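Long-range contact in E1 (PDB 3VX6), which activates Atg12 and Atg8 as an E1-like enzyme, for their conjugation to Atg5 and to phosphatidylethanolamine in autophagy: residues Y137-G149 with G252-K264. Sequence-based numbering, arbitrary orientation.
Sequences YYWICMPSFQSDG and GNNPSLKVSGWEK
Trp262 touches two side chains of strand 137-144: the SG of Cys141 sits over a face of its six-membered ring, 3.9 Å from the centroid, and its CE3 rim meets the indole of Trp139. The two indoles are oblique, planes at 40°, with Trp262 CE3 3.6 Å from Trp139 CG, over the face of that ring. Trp139 CG is swung anti to its own N (chi1 -152°), which carries the indole across to the neighbouring strand of the same chain; there NE1 donates to the carbonyl O of Glu263 at 2.7 Å, in the carbonyl plane on a lone pair. A leucine in place of Trp139 would probably leave that carbonyl without its indole donor and open a gap beside the Trp262 ring.

Farther along, Phe145 CB packs on Leu257 CG (3.8 Å) and Val259 CG2. The antiparallel backbones shift by one residue at a beta bulge between Cys141 and Ser144. Gly261 sits here with phi 133°, where a side chain would run into Met142 O. Past it, Ser144 and Ser260 form a hydrogen-bonded pair, and a water bridges Ser144 O, Lys258 O and Ser260 OG. At the polar end Asp148 N donates to Ser256 O (2.7 Å), while Asn254 OD1 takes the N of Ser256 in an Asx turn.

Strand 260-262 thus pairs with strand 135-144, whose residues Trp139 and Cys141 also bond to strand 123-130. Helix 97-114 backs Trp262 through Ile101, with Lys97 O accepting from its NE1, and helix 215-225 packs on Phe145 and Gln146.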
loop_
_atom_site.group_PDB
_atom_site.type_symbol
_atom_site.label_atom_id
_atom_site.label_comp_id
_atom_site.label_asym_id
_atom_site.label_seq_id
_atom_site.Cartn_x
_atom_site.Cartn_y
_atom_site.Cartn_z
ATOM N N TYR A 137 -6.921 20.266 -3.679
ATOM C CA TYR A 137 -7.667 19.293 -2.903
ATOM C C TYR A 137 -7.194 17.897 -3.320
ATOM O O TYR A 137 -7.101 17.600 -4.507
ATOM C CB TYR A 137 -9.156 19.446 -3.198
ATOM C CG TYR A 137 -9.663 20.863 -3.026
ATOM C CD1 TYR A 137 -10.498 21.205 -1.959
ATOM C CD2 TYR A 137 -9.282 21.876 -3.914
ATOM C CE1 TYR A 137 -10.939 22.525 -1.778
ATOM C CE2 TYR A 137 -9.715 23.199 -3.740
ATOM C CZ TYR A 137 -10.539 23.512 -2.671
ATOM O OH TYR A 137 -10.937 24.811 -2.480
ATOM N N TYR A 138 -6.865 17.042 -2.361
ATOM C CA TYR A 138 -6.441 15.697 -2.710
ATOM C C TYR A 138 -6.779 14.687 -1.645
ATOM O O TYR A 138 -7.079 15.030 -0.501
ATOM C CB TYR A 138 -4.948 15.628 -2.978
ATOM C CG TYR A 138 -4.101 15.961 -1.790
ATOM C CD1 TYR A 138 -4.049 17.262 -1.305
ATOM C CD2 TYR A 138 -3.307 14.987 -1.178
ATOM C CE1 TYR A 138 -3.229 17.596 -0.246
ATOM C CE2 TYR A 138 -2.473 15.309 -0.111
ATOM C CZ TYR A 138 -2.440 16.622 0.349
ATOM O OH TYR A 138 -1.622 16.986 1.396
ATOM N N TRP A 139 -6.719 13.424 -2.045
ATOM C CA TRP A 139 -7.026 12.337 -1.156
ATOM C C TRP A 139 -6.256 11.112 -1.598
ATOM O O TRP A 139 -6.403 10.644 -2.732
ATOM C CB TRP A 139 -8.514 12.050 -1.200
ATOM C CG TRP A 139 -9.021 11.464 0.056
ATOM C CD1 TRP A 139 -8.282 10.964 1.089
ATOM C CD2 TRP A 139 -10.390 11.331 0.440
ATOM N NE1 TRP A 139 -9.107 10.533 2.092
ATOM C CE2 TRP A 139 -10.408 10.747 1.721
ATOM C CE3 TRP A 139 -11.606 11.650 -0.177
ATOM C CZ2 TRP A 139 -11.595 10.473 2.401
ATOM C CZ3 TRP A 139 -12.785 11.378 0.500
ATOM C CH2 TRP A 139 -12.771 10.795 1.777
ATOM N N ILE A 140 -5.425 10.594 -0.705
ATOM C CA ILE A 140 -4.644 9.419 -1.028
ATOM C C ILE A 140 -5.208 8.229 -0.286
ATOM O O ILE A 140 -5.773 8.372 0.804
ATOM C CB ILE A 140 -3.170 9.599 -0.639
ATOM C CG1 ILE A 140 -2.602 10.838 -1.333
ATOM C CG2 ILE A 140 -2.376 8.365 -1.035
ATOM C CD1 ILE A 140 -1.138 11.118 -1.027
ATOM N N CYS A 141 -5.079 7.058 -0.903
ATOM C CA CYS A 141 -5.539 5.818 -0.304
ATOM C C CYS A 141 -4.608 4.710 -0.752
ATOM O O CYS A 141 -4.056 4.746 -1.849
ATOM C CB CYS A 141 -6.971 5.479 -0.730
ATOM S SG CYS A 141 -7.150 4.711 -2.365
ATOM N N MET A 142 -4.395 3.751 0.130
ATOM C CA MET A 142 -3.579 2.594 -0.188
ATOM C C MET A 142 -4.592 1.495 0.099
ATOM O O MET A 142 -4.802 1.128 1.251
ATOM C CB MET A 142 -2.384 2.506 0.754
ATOM C CG MET A 142 -1.423 1.401 0.393
ATOM S SD MET A 142 -0.040 1.413 1.490
ATOM C CE MET A 142 1.168 2.371 0.582
ATOM N N PRO A 143 -5.256 0.979 -0.948
ATOM C CA PRO A 143 -6.261 -0.061 -0.785
ATOM C C PRO A 143 -5.876 -1.214 0.100
ATOM O O PRO A 143 -4.828 -1.840 -0.054
ATOM C CB PRO A 143 -6.555 -0.485 -2.216
ATOM C CG PRO A 143 -6.356 0.755 -2.953
ATOM C CD PRO A 143 -5.043 1.226 -2.376
ATOM N N SER A 144 -6.767 -1.449 1.050
ATOM C CA SER A 144 -6.659 -2.503 2.035
ATOM C C SER A 144 -7.976 -3.266 1.904
ATOM O O SER A 144 -9.023 -2.812 2.361
ATOM C CB SER A 144 -6.525 -1.893 3.429
ATOM O OG SER A 144 -6.784 -2.869 4.420
ATOM N N PHE A 145 -7.925 -4.419 1.254
ATOM C CA PHE A 145 -9.126 -5.208 1.063
ATOM C C PHE A 145 -9.136 -6.459 1.910
ATOM O O PHE A 145 -8.105 -6.899 2.418
ATOM C CB PHE A 145 -9.264 -5.602 -0.395
ATOM C CG PHE A 145 -8.029 -6.224 -0.959
ATOM C CD1 PHE A 145 -7.010 -5.428 -1.479
ATOM C CD2 PHE A 145 -7.878 -7.608 -0.971
ATOM C CE1 PHE A 145 -5.862 -6.009 -2.007
ATOM C CE2 PHE A 145 -6.741 -8.193 -1.492
ATOM C CZ PHE A 145 -5.729 -7.398 -2.012
ATOM N N GLN A 146 -10.326 -7.031 2.033
ATOM C CA GLN A 146 -10.554 -8.236 2.808
ATOM C C GLN A 146 -11.966 -8.727 2.527
ATOM O O GLN A 146 -12.781 -8.011 1.950
ATOM C CB GLN A 146 -10.440 -7.924 4.289
ATOM C CG GLN A 146 -11.477 -6.932 4.759
ATOM C CD GLN A 146 -11.599 -6.913 6.254
ATOM O OE1 GLN A 146 -10.709 -6.440 6.958
ATOM N NE2 GLN A 146 -12.703 -7.443 6.757
ATOM N N SER A 147 -12.258 -9.955 2.936
ATOM C CA SER A 147 -13.591 -10.500 2.753
ATOM C C SER A 147 -14.526 -9.729 3.688
ATOM O O SER A 147 -14.149 -9.377 4.807
ATOM C CB SER A 147 -13.600 -11.988 3.108
ATOM O OG SER A 147 -14.922 -12.500 3.125
ATOM N N ASP A 148 -15.741 -9.465 3.225
ATOM C CA ASP A 148 -16.728 -8.729 4.017
ATOM C C ASP A 148 -17.070 -9.437 5.334
ATOM O O ASP A 148 -17.577 -10.560 5.340
ATOM C CB ASP A 148 -18.001 -8.531 3.191
ATOM C CG ASP A 148 -18.690 -7.214 3.488
ATOM O OD1 ASP A 148 -19.759 -6.956 2.892
ATOM O OD2 ASP A 148 -18.159 -6.435 4.311
ATOM N N GLY A 149 -16.795 -8.773 6.452
ATOM C CA GLY A 149 -17.076 -9.366 7.744
ATOM C C GLY A 149 -15.860 -10.112 8.249
ATOM O O GLY A 149 -15.835 -10.620 9.374
ATOM N N GLY A 252 -13.717 -15.238 6.536
ATOM C CA GLY A 252 -13.123 -14.764 5.305
ATOM C C GLY A 252 -13.798 -15.311 4.065
ATOM O O GLY A 252 -13.357 -15.055 2.943
ATOM N N ASN A 253 -14.888 -16.042 4.243
ATOM C CA ASN A 253 -15.534 -16.609 3.085
ATOM C C ASN A 253 -16.670 -15.857 2.422
ATOM O O ASN A 253 -17.230 -16.337 1.438
ATOM C CB ASN A 253 -15.950 -18.038 3.390
ATOM C CG ASN A 253 -15.034 -19.044 2.721
ATOM O OD1 ASN A 253 -15.375 -19.607 1.676
ATOM N ND2 ASN A 253 -13.848 -19.252 3.301
ATOM N N ASN A 254 -17.003 -14.675 2.919
ATOM C CA ASN A 254 -18.083 -13.922 2.291
ATOM C C ASN A 254 -17.708 -13.541 0.852
ATOM O O ASN A 254 -16.553 -13.241 0.569
ATOM C CB ASN A 254 -18.406 -12.671 3.104
ATOM C CG ASN A 254 -19.531 -11.869 2.493
ATOM O OD1 ASN A 254 -19.309 -11.032 1.617
ATOM N ND2 ASN A 254 -20.755 -12.137 2.932
ATOM N N PRO A 255 -18.687 -13.568 -0.075
ATOM C CA PRO A 255 -18.495 -13.232 -1.492
ATOM C C PRO A 255 -18.142 -11.764 -1.765
ATOM O O PRO A 255 -17.803 -11.406 -2.896
ATOM C CB PRO A 255 -19.834 -13.606 -2.127
ATOM C CG PRO A 255 -20.392 -14.634 -1.200
ATOM C CD PRO A 255 -20.044 -14.095 0.147
ATOM N N SER A 256 -18.234 -10.915 -0.746
ATOM C CA SER A 256 -17.920 -9.497 -0.922
ATOM C C SER A 256 -16.545 -9.089 -0.402
ATOM O O SER A 256 -15.995 -9.705 0.514
ATOM C CB SER A 256 -18.983 -8.624 -0.250
ATOM O OG SER A 256 -20.213 -8.710 -0.938
ATOM N N LEU A 257 -16.004 -8.034 -0.995
ATOM C CA LEU A 257 -14.698 -7.515 -0.615
ATOM C C LEU A 257 -14.913 -6.189 0.112
ATOM O O LEU A 257 -15.639 -5.329 -0.380
ATOM C CB LEU A 257 -13.862 -7.287 -1.874
ATOM C CG LEU A 257 -12.351 -7.398 -1.743
ATOM C CD1 LEU A 257 -11.994 -8.834 -1.400
ATOM C CD2 LEU A 257 -11.688 -6.966 -3.037
ATOM N N LYS A 258 -14.308 -6.017 1.282
ATOM C CA LYS A 258 -14.475 -4.767 2.007
ATOM C C LYS A 258 -13.188 -3.973 1.879
ATOM O O LYS A 258 -12.175 -4.316 2.485
ATOM C CB LYS A 258 -14.804 -5.032 3.487
ATOM C CG LYS A 258 -15.269 -3.793 4.281
ATOM C CD LYS A 258 -14.096 -2.940 4.747
ATOM C CE LYS A 258 -14.541 -1.683 5.526
ATOM N NZ LYS A 258 -15.151 -0.599 4.684
ATOM N N VAL A 259 -13.221 -2.907 1.091
ATOM C CA VAL A 259 -12.028 -2.099 0.908
ATOM C C VAL A 259 -12.013 -0.770 1.664
ATOM O O VAL A 259 -13.020 -0.077 1.765
ATOM C CB VAL A 259 -11.786 -1.800 -0.579
ATOM C CG1 VAL A 259 -10.355 -1.329 -0.774
ATOM C CG2 VAL A 259 -12.088 -3.031 -1.427
ATOM N N SER A 260 -10.850 -0.432 2.201
ATOM C CA SER A 260 -10.634 0.818 2.918
ATOM C C SER A 260 -9.234 1.243 2.508
ATOM O O SER A 260 -8.654 0.638 1.605
ATOM C CB SER A 260 -10.704 0.593 4.419
ATOM O OG SER A 260 -9.790 -0.411 4.807
ATOM N N GLY A 261 -8.686 2.277 3.140
ATOM C CA GLY A 261 -7.342 2.710 2.786
ATOM C C GLY A 261 -7.210 4.205 2.588
ATOM O O GLY A 261 -6.099 4.735 2.505
ATOM N N TRP A 262 -8.354 4.880 2.520
ATOM C CA TRP A 262 -8.411 6.330 2.343
ATOM C C TRP A 262 -7.780 7.021 3.536
ATOM O O TRP A 262 -8.166 6.766 4.670
ATOM C CB TRP A 262 -9.867 6.797 2.213
ATOM C CG TRP A 262 -10.481 6.544 0.875
ATOM C CD1 TRP A 262 -11.578 5.782 0.611
ATOM C CD2 TRP A 262 -10.059 7.089 -0.380
ATOM N NE1 TRP A 262 -11.870 5.813 -0.730
ATOM C CE2 TRP A 262 -10.954 6.607 -1.365
ATOM C CE3 TRP A 262 -9.011 7.935 -0.770
ATOM C CZ2 TRP A 262 -10.838 6.946 -2.716
ATOM C CZ3 TRP A 262 -8.892 8.275 -2.110
ATOM C CH2 TRP A 262 -9.803 7.778 -3.072
ATOM N N GLU A 263 -6.819 7.899 3.280
ATOM C CA GLU A 263 -6.143 8.618 4.347
ATOM C C GLU A 263 -7.088 9.585 5.076
ATOM O O GLU A 263 -7.848 10.322 4.444
ATOM C CB GLU A 263 -4.959 9.380 3.772
ATOM C CG GLU A 263 -4.059 9.985 4.816
ATOM C CD GLU A 263 -2.803 10.547 4.207
ATOM O OE1 GLU A 263 -1.853 10.857 4.963
ATOM O OE2 GLU A 263 -2.767 10.682 2.962
ATOM N N LYS A 264 -7.026 9.591 6.406
ATOM C CA LYS A 264 -7.888 10.453 7.206
ATOM C C LYS A 264 -7.261 11.809 7.520
ATOM O O LYS A 264 -6.288 12.222 6.885
ATOM C CB LYS A 264 -8.280 9.734 8.498
HETATM O O HOH W 1 -4.932 12.085 1.503
HETATM O O HOH W 2 -10.749 -3.283 4.601
#